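Local coordinates for protein aspartokinase (Synechocystis, PDB 3L76) that probably catalyses ATP-dependent phosphorylation of aspartate to 4-phospho-L-aspartate, and binds lysine and threonine between its ACT domains, at residues Q270-L275 with Q478-R483; A328-I333 with A347-E352; I355-I360 with T563-I568; V264-D269 with I400-A405. One frame throughout, in Å; residues are numbered along the deposited sequence.

The four contacts lie in the regulatory half of aspartokinase, built from ACT domains, and strand 348-361 ties them together. Its start serves contact 2 and its later part contact 3; it pairs with strand 271-279 of contact 1 and, farther along, with strands 263-267 and 395-401 of contact 4. Centres of contacts 1 and 2 are about 11 Å apart, as are those of contacts 3 and 4, whereas contacts 2 and 4 stand about 23 Å apart. Along the chain, contact 2 is nested inside contacts 1 and 4, while contacts 1, 3 and 4 cross one another. Contacts 1 and 3 each join ACT domains distant in sequence, near bound threonine and lysine respectively.

Contact 1 of 4, residues Q270-L275 with Q478-R483; sequences QAKVAL and QSQRCR. With THR (threonine), chain D.
Lys-272 NZ donates to Gln-480 OE1 at 2.9 Å, and the ammonium group has a second, weak ion-pair partner in Glu-352. The donor lies in the carbonyl plane of the amide, on a lone pair, with a C=O...N angle of 136°. The two side chains run at each other from opposite directions. With CG of Lys-272 anti to the backbone N (chi1 -178°), the chain leaves strand 271-275 toward Gln-480 and bends at chi3 to deliver NZ. Gln-480 folds back at chi2, and its amide nitrogen is also held: NE2 gives a nearly straight bond to Ser-479 OG at 3.1 Å, in the amide plane, consistent with the modelled orientation. Ala-274 CB lies 3.9 Å from Gln-480 OE1. The lysine-amide bond links the ACT domain around 272-341 to that around 446-516, where strand 475-479 ends in a corner at Gln-480. Were Gln-480 an alanine, Lys-272 NZ would probably lose this acceptor, keeping its weak pairing to Glu-352, and Ser-479 OG would lose the amide N-H. Two residues earlier, Gln-478 reaches the threonine pocket, its OE1 accepting from OG1 of the bound threonine at 2.7 Å and its NE2 donating to the same hydroxyl at 2.9 Å.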
# COMPACT_ATOMS: atom_id res chain seq x y z
N GLN A 270 -36.88 -15.04 -38.53
CA GLN A 270 -35.96 -16.16 -38.71
C GLN A 270 -36.71 -17.36 -39.29
O GLN A 270 -37.87 -17.59 -38.95
CB GLN A 270 -35.31 -16.56 -37.37
CG GLN A 270 -34.38 -15.52 -36.77
CD GLN A 270 -32.92 -15.71 -37.18
OE1 GLN A 270 -32.45 -16.83 -37.37
NE2 GLN A 270 -32.18 -14.60 -37.28
N ALA A 271 -36.04 -18.11 -40.15
CA ALA A 271 -36.57 -19.36 -40.69
C ALA A 271 -35.40 -20.29 -41.02
O ALA A 271 -34.37 -19.86 -41.55
CB ALA A 271 -37.44 -19.12 -41.92
N LYS A 272 -35.57 -21.57 -40.71
CA LYS A 272 -34.49 -22.54 -40.88
C LYS A 272 -34.58 -23.33 -42.20
O LYS A 272 -35.65 -23.84 -42.59
CB LYS A 272 -34.45 -23.51 -39.69
CG LYS A 272 -33.32 -24.54 -39.75
CD LYS A 272 -33.55 -25.70 -38.80
CE LYS A 272 -34.68 -26.59 -39.28
NZ LYS A 272 -34.86 -27.82 -38.45
N VAL A 273 -33.45 -23.40 -42.88
CA VAL A 273 -33.23 -24.41 -43.89
C VAL A 273 -32.11 -25.34 -43.42
O VAL A 273 -31.06 -24.90 -42.99
CB VAL A 273 -32.82 -23.80 -45.24
CG1 VAL A 273 -32.66 -24.89 -46.25
CG2 VAL A 273 -33.85 -22.78 -45.72
N ALA A 274 -32.35 -26.65 -43.48
CA ALA A 274 -31.30 -27.60 -43.17
C ALA A 274 -31.13 -28.61 -44.31
O ALA A 274 -32.11 -29.10 -44.88
CB ALA A 274 -31.61 -28.32 -41.84
N LEU A 275 -29.87 -28.88 -44.65
CA LEU A 275 -29.51 -29.99 -45.51
C LEU A 275 -29.04 -31.15 -44.64
O LEU A 275 -28.03 -31.05 -43.96
CB LEU A 275 -28.37 -29.60 -46.44
CG LEU A 275 -28.74 -29.61 -47.92
CD1 LEU A 275 -27.50 -29.36 -48.76
CD2 LEU A 275 -29.41 -30.93 -48.31
N GLN A 478 -25.23 -27.22 -31.27
CA GLN A 478 -26.31 -28.19 -31.27
C GLN A 478 -27.19 -27.91 -32.48
O GLN A 478 -27.61 -26.77 -32.70
CB GLN A 478 -27.10 -28.12 -29.96
CG GLN A 478 -28.33 -29.01 -29.93
CD GLN A 478 -29.14 -28.81 -28.67
OE1 GLN A 478 -28.65 -28.99 -27.56
NE2 GLN A 478 -30.41 -28.45 -28.84
N SER A 479 -27.45 -28.94 -33.27
CA SER A 479 -28.18 -28.75 -34.53
C SER A 479 -29.44 -29.61 -34.63
O SER A 479 -30.40 -29.42 -33.88
CB SER A 479 -27.25 -28.97 -35.72
OG SER A 479 -27.85 -28.50 -36.90
N GLN A 480 -29.44 -30.57 -35.54
CA GLN A 480 -30.67 -31.32 -35.81
C GLN A 480 -30.97 -32.43 -34.81
O GLN A 480 -30.12 -32.83 -34.01
CB GLN A 480 -30.65 -31.87 -37.24
CG GLN A 480 -30.47 -30.76 -38.31
CD GLN A 480 -31.41 -29.60 -38.05
OE1 GLN A 480 -32.62 -29.68 -38.29
NE2 GLN A 480 -30.87 -28.50 -37.54
N ARG A 481 -32.20 -32.94 -34.85
CA ARG A 481 -32.50 -34.21 -34.21
C ARG A 481 -31.72 -35.35 -34.88
O ARG A 481 -31.53 -35.37 -36.09
CB ARG A 481 -33.99 -34.50 -34.25
CG ARG A 481 -34.76 -33.57 -33.34
CD ARG A 481 -36.23 -33.89 -33.29
NE ARG A 481 -36.85 -33.40 -32.07
CZ ARG A 481 -38.13 -33.56 -31.75
NH1 ARG A 481 -38.94 -34.21 -32.58
NH2 ARG A 481 -38.60 -33.08 -30.61
N CYS A 482 -31.24 -36.28 -34.05
CA CYS A 482 -30.54 -37.47 -34.53
C CYS A 482 -31.45 -38.35 -35.40
O CYS A 482 -32.62 -38.56 -35.06
CB CYS A 482 -30.09 -38.32 -33.33
SG CYS A 482 -29.13 -37.47 -32.13
N ARG A 483 -30.93 -38.87 -36.50
CA ARG A 483 -31.70 -39.88 -37.25
C ARG A 483 -31.71 -41.24 -36.52
O ARG A 483 -30.68 -41.91 -36.39
CB ARG A 483 -31.19 -40.04 -38.68
CG ARG A 483 -30.70 -38.75 -39.28
CD ARG A 483 -30.17 -38.99 -40.67
NE ARG A 483 -28.88 -39.69 -40.71
CZ ARG A 483 -27.70 -39.08 -40.68
NH1 ARG A 483 -27.63 -37.75 -40.59
NH2 ARG A 483 -26.57 -39.80 -40.75
N THR D . -33.57 -29.87 -26.07
CA THR D . -32.65 -30.06 -24.96
C THR D . -32.86 -28.97 -23.92
O THR D . -33.59 -27.99 -24.18
CB THR D . -31.18 -30.05 -25.40
OG1 THR D . -30.87 -28.78 -26.00
CG2 THR D . -30.90 -31.19 -26.39
OXT THR D . -32.29 -29.06 -22.82

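Contact 2 of 4, residues A328-I333 with A347-E352; sequences AVTSAI and AEIIVE
Ser-331 on the last turns of helix 323-333 passes beside Ile-349 on strand 348-352, their CA atoms 6.3 Å apart, the nearest pair between the two backbones. The contact is carried by Ile-349, whose side chain reaches from the strand to the helix and meets two successive helical residues. Its CG1 lies 3.7 Å from CG2 of Thr-330, a methyl-to-methylene contact in which the two side chains cross obliquely. The methyl of Thr-330 is anti to the backbone N, which turns it to the strand, while OG1, beside the backbone N, bonds back to the carbonyl of Ala-326 one helical turn earlier. Ser-331 contributes mainly its backbone side: CD1 of Ile-349 comes 4.0 Å from Ser-331 CA. Ser-331 OG stands 4.1 Å from Ile-349 CB and bonds weakly to the carbonyl of Glu-327. All these Ile-349 side-chain contacts hold for one of two modelled conformers. Just before Ile-349 in sequence, the strand opens with a G1 beta bulge, Ala-347 and Glu-348 both facing Leu-276. This is the helix-on-sheet packing of an ACT domain: strand 348-352 pairs antiparallel with strand 271-279, Leu-275 touches both Thr-330 and Ile-349, and helix 284-294 lies alongside through Ile-292.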
# COMPACT_ATOMS: atom_id res chain seq x y z
N ALA A 328 -35.78 -23.41 -52.21
CA ALA A 328 -35.73 -23.80 -53.61
C ALA A 328 -34.28 -23.96 -54.09
O ALA A 328 -33.93 -24.97 -54.69
CB ALA A 328 -36.50 -22.81 -54.48
N VAL A 329 -33.45 -22.95 -53.83
CA VAL A 329 -32.05 -22.98 -54.24
C VAL A 329 -31.32 -24.16 -53.62
O VAL A 329 -30.56 -24.86 -54.29
CB VAL A 329 -31.31 -21.71 -53.83
CG1 VAL A 329 -29.89 -21.75 -54.37
CG2 VAL A 329 -32.05 -20.47 -54.33
N THR A 330 -31.54 -24.35 -52.32
CA THR A 330 -30.95 -25.47 -51.61
C THR A 330 -31.42 -26.80 -52.22
O THR A 330 -30.61 -27.70 -52.46
CB THR A 330 -31.25 -25.41 -50.09
OG1 THR A 330 -30.77 -24.17 -49.54
CG2 THR A 330 -30.59 -26.57 -49.34
N SER A 331 -32.72 -26.91 -52.49
CA SER A 331 -33.27 -28.11 -53.10
C SER A 331 -32.61 -28.44 -54.43
O SER A 331 -32.61 -29.61 -54.86
CB SER A 331 -34.79 -28.01 -53.28
OG SER A 331 -35.46 -28.23 -52.05
N ALA A 332 -32.05 -27.43 -55.08
CA ALA A 332 -31.47 -27.62 -56.41
C ALA A 332 -29.98 -27.98 -56.38
O ALA A 332 -29.50 -28.72 -57.24
CB ALA A 332 -31.72 -26.39 -57.27
N ILE A 333 -29.25 -27.46 -55.41
CA ILE A 333 -27.86 -27.83 -55.23
C ILE A 333 -27.72 -29.27 -54.72
O ILE A 333 -26.83 -30.01 -55.12
CB ILE A 333 -27.16 -26.92 -54.22
CG1 ILE A 333 -27.49 -25.45 -54.51
CG2 ILE A 333 -25.67 -27.16 -54.23
CD1 ILE A 333 -27.10 -24.53 -53.39
N ALA A 347 -28.53 -36.04 -48.64
CA ALA A 347 -28.76 -34.62 -48.89
C ALA A 347 -30.24 -34.27 -49.09
O ALA A 347 -30.65 -33.93 -50.20
CB ALA A 347 -27.94 -34.20 -50.08
N GLU A 348 -31.02 -34.35 -48.03
CA GLU A 348 -32.46 -34.09 -48.05
C GLU A 348 -32.69 -32.76 -47.36
O GLU A 348 -32.00 -32.42 -46.40
CB GLU A 348 -33.19 -35.23 -47.33
CG GLU A 348 -34.55 -34.90 -46.75
CD GLU A 348 -34.99 -35.89 -45.68
OE1 GLU A 348 -36.15 -35.79 -45.22
OE2 GLU A 348 -34.17 -36.77 -45.31
N ILE A 349 -33.66 -31.98 -47.85
CA ILE A 349 -33.88 -30.64 -47.35
C ILE A 349 -35.11 -30.56 -46.44
O ILE A 349 -36.15 -31.15 -46.74
CB ILE A 349 -33.97 -29.63 -48.51
CG1 ILE A 349 -32.69 -29.66 -49.34
CG2 ILE A 349 -34.24 -28.22 -48.00
CD1 ILE A 349 -32.60 -30.86 -50.28
N ILE A 350 -34.97 -29.85 -45.31
CA ILE A 350 -36.11 -29.56 -44.44
C ILE A 350 -36.12 -28.08 -44.14
O ILE A 350 -35.13 -27.37 -44.37
CB ILE A 350 -36.11 -30.38 -43.14
CG1 ILE A 350 -35.02 -29.86 -42.19
CG2 ILE A 350 -36.00 -31.87 -43.46
CD1 ILE A 350 -34.66 -30.81 -41.07
N VAL A 351 -37.24 -27.61 -43.60
CA VAL A 351 -37.49 -26.20 -43.51
C VAL A 351 -38.35 -26.01 -42.27
O VAL A 351 -39.17 -26.86 -41.96
CB VAL A 351 -38.19 -25.73 -44.82
CG1 VAL A 351 -39.70 -25.80 -44.69
CG2 VAL A 351 -37.73 -24.39 -45.21
N GLU A 352 -38.12 -24.93 -41.52
CA GLU A 352 -38.87 -24.71 -40.28
C GLU A 352 -39.18 -23.23 -40.10
O GLU A 352 -38.27 -22.41 -39.95
CB GLU A 352 -38.08 -25.26 -39.09
CG GLU A 352 -38.85 -25.32 -37.78
CD GLU A 352 -37.97 -25.62 -36.60
OE1 GLU A 352 -36.73 -25.74 -36.78
OE2 GLU A 352 -38.51 -25.73 -35.49

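Contact 3 of 4, residues I355-I360 with T563-I568. With LYS (lysine), chain E.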
# COMPACT_ATOMS: atom_id res chain seq x y z
N ILE A 355 -39.82 -20.29 -35.78
CA ILE A 355 -38.75 -20.22 -34.81
C ILE A 355 -38.42 -18.77 -34.44
O ILE A 355 -38.80 -17.83 -35.13
CB ILE A 355 -37.47 -20.86 -35.36
CG1 ILE A 355 -37.09 -20.19 -36.69
CG2 ILE A 355 -37.67 -22.34 -35.53
CD1 ILE A 355 -35.74 -20.62 -37.24
N ALA A 356 -37.70 -18.62 -33.33
CA ALA A 356 -37.12 -17.33 -32.97
C ALA A 356 -35.70 -17.60 -32.54
O ALA A 356 -35.36 -18.71 -32.10
CB ALA A 356 -37.91 -16.66 -31.85
N LYS A 357 -34.86 -16.59 -32.68
CA LYS A 357 -33.51 -16.65 -32.12
C LYS A 357 -33.42 -15.78 -30.87
O LYS A 357 -33.80 -14.60 -30.88
CB LYS A 357 -32.49 -16.19 -33.15
CG LYS A 357 -31.08 -16.28 -32.63
CD LYS A 357 -30.06 -15.72 -33.62
CE LYS A 357 -30.37 -14.28 -34.00
NZ LYS A 357 -29.23 -13.68 -34.71
N ILE A 358 -32.97 -16.37 -29.77
CA ILE A 358 -32.69 -15.59 -28.57
C ILE A 358 -31.23 -15.73 -28.21
O ILE A 358 -30.59 -16.73 -28.54
CB ILE A 358 -33.55 -15.99 -27.36
CG1 ILE A 358 -33.32 -17.46 -27.02
CG2 ILE A 358 -35.01 -15.75 -27.66
CD1 ILE A 358 -34.25 -17.95 -25.95
N ALA A 359 -30.68 -14.72 -27.54
CA ALA A 359 -29.28 -14.77 -27.13
C ALA A 359 -29.03 -14.03 -25.84
O ALA A 359 -29.78 -13.10 -25.47
CB ALA A 359 -28.41 -14.21 -28.22
N ILE A 360 -27.97 -14.43 -25.16
CA ILE A 360 -27.39 -13.60 -24.12
C ILE A 360 -26.05 -13.15 -24.65
O ILE A 360 -25.35 -13.90 -25.33
CB ILE A 360 -27.25 -14.34 -22.79
CG1 ILE A 360 -26.31 -15.55 -22.95
CG2 ILE A 360 -28.63 -14.74 -22.28
CD1 ILE A 360 -26.08 -16.31 -21.66
N THR A 563 -21.70 -19.80 -35.36
CA THR A 563 -21.81 -18.45 -35.89
C THR A 563 -22.38 -17.44 -34.88
O THR A 563 -23.05 -17.81 -33.91
CB THR A 563 -22.65 -18.52 -37.19
OG1 THR A 563 -21.90 -18.01 -38.29
CG2 THR A 563 -23.95 -17.82 -37.04
N SER A 564 -22.04 -16.17 -35.07
CA SER A 564 -22.88 -15.07 -34.59
C SER A 564 -23.08 -14.13 -35.78
O SER A 564 -22.68 -14.45 -36.89
CB SER A 564 -22.25 -14.34 -33.39
OG SER A 564 -21.14 -13.57 -33.76
N GLU A 565 -23.71 -12.98 -35.58
CA GLU A 565 -23.91 -12.08 -36.72
C GLU A 565 -22.60 -11.60 -37.36
O GLU A 565 -22.58 -11.22 -38.52
CB GLU A 565 -24.76 -10.87 -36.33
CG GLU A 565 -26.10 -11.20 -35.70
CD GLU A 565 -25.97 -11.61 -34.25
OE1 GLU A 565 -24.84 -11.54 -33.72
OE2 GLU A 565 -27.00 -11.97 -33.65
N ILE A 566 -21.50 -11.62 -36.60
CA ILE A 566 -20.25 -11.05 -37.11
C ILE A 566 -19.03 -11.95 -36.93
O ILE A 566 -17.91 -11.57 -37.25
CB ILE A 566 -19.95 -9.64 -36.48
CG1 ILE A 566 -19.50 -9.75 -35.03
CG2 ILE A 566 -21.18 -8.72 -36.58
CD1 ILE A 566 -19.17 -8.40 -34.40
N LYS A 567 -19.26 -13.16 -36.41
CA LYS A 567 -18.18 -14.14 -36.24
C LYS A 567 -18.58 -15.48 -36.83
O LYS A 567 -19.66 -15.98 -36.55
CB LYS A 567 -17.83 -14.34 -34.77
CG LYS A 567 -16.60 -15.20 -34.55
CD LYS A 567 -16.20 -15.30 -33.07
CE LYS A 567 -14.71 -15.67 -32.90
NZ LYS A 567 -14.43 -16.19 -31.55
N ILE A 568 -17.71 -16.04 -37.67
CA ILE A 568 -17.83 -17.42 -38.12
C ILE A 568 -16.62 -18.21 -37.61
O ILE A 568 -15.48 -17.79 -37.81
CB ILE A 568 -17.92 -17.56 -39.66
CG1 ILE A 568 -19.07 -16.73 -40.22
CG2 ILE A 568 -18.14 -19.02 -40.03
CD1 ILE A 568 -18.84 -16.28 -41.65
N LYS E . -24.36 -12.94 -43.60
CA LYS E . -23.12 -13.52 -44.09
C LYS E . -23.41 -14.41 -45.31
O LYS E . -24.57 -14.61 -45.70
CB LYS E . -22.39 -14.31 -42.99
CG LYS E . -23.23 -15.41 -42.31
CD LYS E . -22.41 -16.14 -41.22
CE LYS E . -22.28 -15.30 -39.95
NZ LYS E . -23.64 -14.89 -39.45
OXT LYS E . -22.49 -14.92 -45.95
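Lys-357 and Glu-565 form a salt bridge between two ACT domains, joining strand 355-360 to the tight turn that links antiparallel strands 560-563 and 567-573 at a lysine-binding pocket. NZ of Lys-357 meets OE2 of Glu-565 at 3.0 Å, on the anti side of the carboxylate and 30° out of its plane. Both charges have a further mate: Lys-357 NZ also pairs with Asp-300, a pocket residue, and Glu-565 OE1 with Lys-395, so each oxygen of this carboxylate faces a different lysine. CG of Glu-565 lies beside the backbone N and the chain folds at chi2 (78°), which brings the carboxylate round to Lys-357. Shortening Glu-565 to an alanine is likely to leave Lys-357 leaning on Asp-300 and to deprive Lys-395 of one of its carboxylates. Inside the turn, Ser-564 N donates to Lys-567 O at 2.8 Å, closing it. Ser-564 OG is hydrogen-bonded to Glu-204 of helix 199-204, in the amino acid kinase part of the chain, and accepts weak bonds from Ile-566 N and Lys-567 N. Ser-564 O takes the ammonium of the bound lysine, at 2.8 Å from its NZ. The aliphatic stem of that ligand is lined by Ile-568, whose CG1 lies 3.5 Å from its CE.

Contact 4 of 4, residues V264-D269 with I400-A405; sequences VEYDAD and IDQRDA
Tyr-266 OH donates to Gln-402 OE1 at 3.2 Å, a hydrogen bond from strand 264-267 to the turn after strand 395-401. The oxygen sits at the ring's edge, near its plane, and the ring and amide planes are only 26° apart, although the side chains cross at about a right angle. The hydroxyl lies in the carbonyl plane and comes in from the side of the C=O bond, at 100°. Gln-402 was modelled in two conformers, so this bond is doubtful. Gln-402 bends at chi2 (55°), which swings its amide back to the tyrosine. The apolar contact is Ala-405 CB, 3.5 Å from Tyr-266 CE1 and oblique to the ring. The Ala-268 methyl packs against the amide oxygen, CB 3.8 Å from Gln-402 OE1. Local bonds shape both turns. Asp-267 OD1 accepts from Asp-269 N and Asp-401 OD1 from Arg-403 N at 2.9 Å, two Asx turns; Arg-403 then grips Asp-401 side-on, NE to OD1 and NH2 to OD2. Strands 263-267 and 395-401 pair antiparallel with strand 348-361, and Tyr-266 and Gln-402 meet over its Ala-356; the contact ties strand 263-267 to the ACT domain of roughly 358-416, whose helix 405-415 packs against the tyrosine through Ile-409.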
# COMPACT_ATOMS: atom_id res chain seq x y z
N VAL A 264 -29.76 -9.06 -23.44
CA VAL A 264 -30.57 -10.14 -23.99
C VAL A 264 -31.03 -9.73 -25.38
O VAL A 264 -31.37 -8.56 -25.60
CB VAL A 264 -31.86 -10.44 -23.15
CG1 VAL A 264 -32.74 -11.40 -23.89
CG2 VAL A 264 -31.54 -11.03 -21.81
N GLU A 265 -31.05 -10.68 -26.31
CA GLU A 265 -31.46 -10.39 -27.69
C GLU A 265 -32.55 -11.32 -28.21
O GLU A 265 -32.59 -12.49 -27.83
CB GLU A 265 -30.26 -10.40 -28.60
CG GLU A 265 -29.30 -9.28 -28.29
CD GLU A 265 -27.96 -9.43 -28.97
OE1 GLU A 265 -27.77 -10.42 -29.68
OE2 GLU A 265 -27.09 -8.56 -28.78
N TYR A 266 -33.43 -10.80 -29.07
CA TYR A 266 -34.54 -11.58 -29.61
C TYR A 266 -34.82 -11.17 -31.04
O TYR A 266 -34.97 -10.00 -31.31
CB TYR A 266 -35.80 -11.40 -28.76
CG TYR A 266 -37.10 -11.83 -29.42
CD1 TYR A 266 -37.29 -13.12 -29.92
CD2 TYR A 266 -38.16 -10.95 -29.53
CE1 TYR A 266 -38.49 -13.51 -30.51
CE2 TYR A 266 -39.35 -11.32 -30.11
CZ TYR A 266 -39.51 -12.59 -30.60
OH TYR A 266 -40.71 -12.94 -31.18
N ASP A 267 -34.90 -12.16 -31.94
CA ASP A 267 -35.14 -11.91 -33.36
C ASP A 267 -36.15 -12.91 -33.91
O ASP A 267 -35.87 -14.10 -34.05
CB ASP A 267 -33.83 -12.00 -34.15
CG ASP A 267 -34.01 -11.74 -35.63
OD1 ASP A 267 -35.15 -11.53 -36.09
OD2 ASP A 267 -32.98 -11.76 -36.33
N ALA A 268 -37.33 -12.41 -34.24
CA ALA A 268 -38.41 -13.29 -34.68
C ALA A 268 -38.40 -13.51 -36.20
O ALA A 268 -39.04 -14.42 -36.72
CB ALA A 268 -39.76 -12.76 -34.22
N ASP A 269 -37.66 -12.66 -36.91
CA ASP A 269 -37.60 -12.75 -38.36
C ASP A 269 -36.54 -13.78 -38.75
O ASP A 269 -35.45 -13.44 -39.22
CB ASP A 269 -37.29 -11.37 -38.94
CG ASP A 269 -37.42 -11.33 -40.45
OD1 ASP A 269 -37.98 -12.28 -41.04
OD2 ASP A 269 -36.96 -10.33 -41.03
N ILE A 400 -35.45 -21.34 -30.77
CA ILE A 400 -36.59 -21.88 -30.02
C ILE A 400 -37.90 -21.76 -30.79
O ILE A 400 -38.01 -21.02 -31.78
CB ILE A 400 -36.79 -21.15 -28.66
CG1 ILE A 400 -36.95 -19.66 -28.87
CG2 ILE A 400 -35.63 -21.42 -27.70
CD1 ILE A 400 -37.65 -18.98 -27.73
N ASP A 401 -38.90 -22.50 -30.36
CA ASP A 401 -40.22 -22.32 -30.91
C ASP A 401 -40.67 -20.87 -30.68
O ASP A 401 -40.70 -20.39 -29.55
CB ASP A 401 -41.22 -23.26 -30.25
CG ASP A 401 -42.53 -23.39 -31.04
OD1 ASP A 401 -43.16 -22.36 -31.36
OD2 ASP A 401 -42.93 -24.54 -31.33
N GLN A 402 -41.04 -20.20 -31.77
CA GLN A 402 -41.52 -18.83 -31.72
C GLN A 402 -42.55 -18.61 -30.61
O GLN A 402 -42.59 -17.55 -30.00
CB GLN A 402 -42.13 -18.41 -33.06
CG GLN A 402 -43.02 -17.18 -32.99
CD GLN A 402 -42.31 -15.98 -32.38
OE1 GLN A 402 -41.08 -15.89 -32.41
NE2 GLN A 402 -43.08 -15.06 -31.81
N ARG A 403 -43.39 -19.60 -30.36
CA ARG A 403 -44.41 -19.45 -29.33
C ARG A 403 -43.84 -19.32 -27.91
O ARG A 403 -44.54 -18.88 -27.00
CB ARG A 403 -45.42 -20.59 -29.39
CG ARG A 403 -46.37 -20.52 -30.56
CD ARG A 403 -47.14 -21.81 -30.69
NE ARG A 403 -46.24 -22.93 -30.90
CZ ARG A 403 -46.64 -24.17 -31.14
NH1 ARG A 403 -47.94 -24.43 -31.21
NH2 ARG A 403 -45.75 -25.13 -31.31
N ASP A 404 -42.59 -19.74 -27.72
CA ASP A 404 -41.98 -19.77 -26.39
C ASP A 404 -41.25 -18.45 -26.12
O ASP A 404 -40.79 -18.19 -25.01
CB ASP A 404 -40.98 -20.95 -26.28
CG ASP A 404 -41.66 -22.30 -26.14
OD1 ASP A 404 -42.83 -22.36 -25.68
OD2 ASP A 404 -41.01 -23.31 -26.50
N ALA A 405 -41.15 -17.61 -27.15
CA ALA A 405 -40.33 -16.40 -27.11
C ALA A 405 -40.64 -15.43 -25.96
O ALA A 405 -39.73 -14.93 -25.31
CB ALA A 405 -40.40 -15.66 -28.45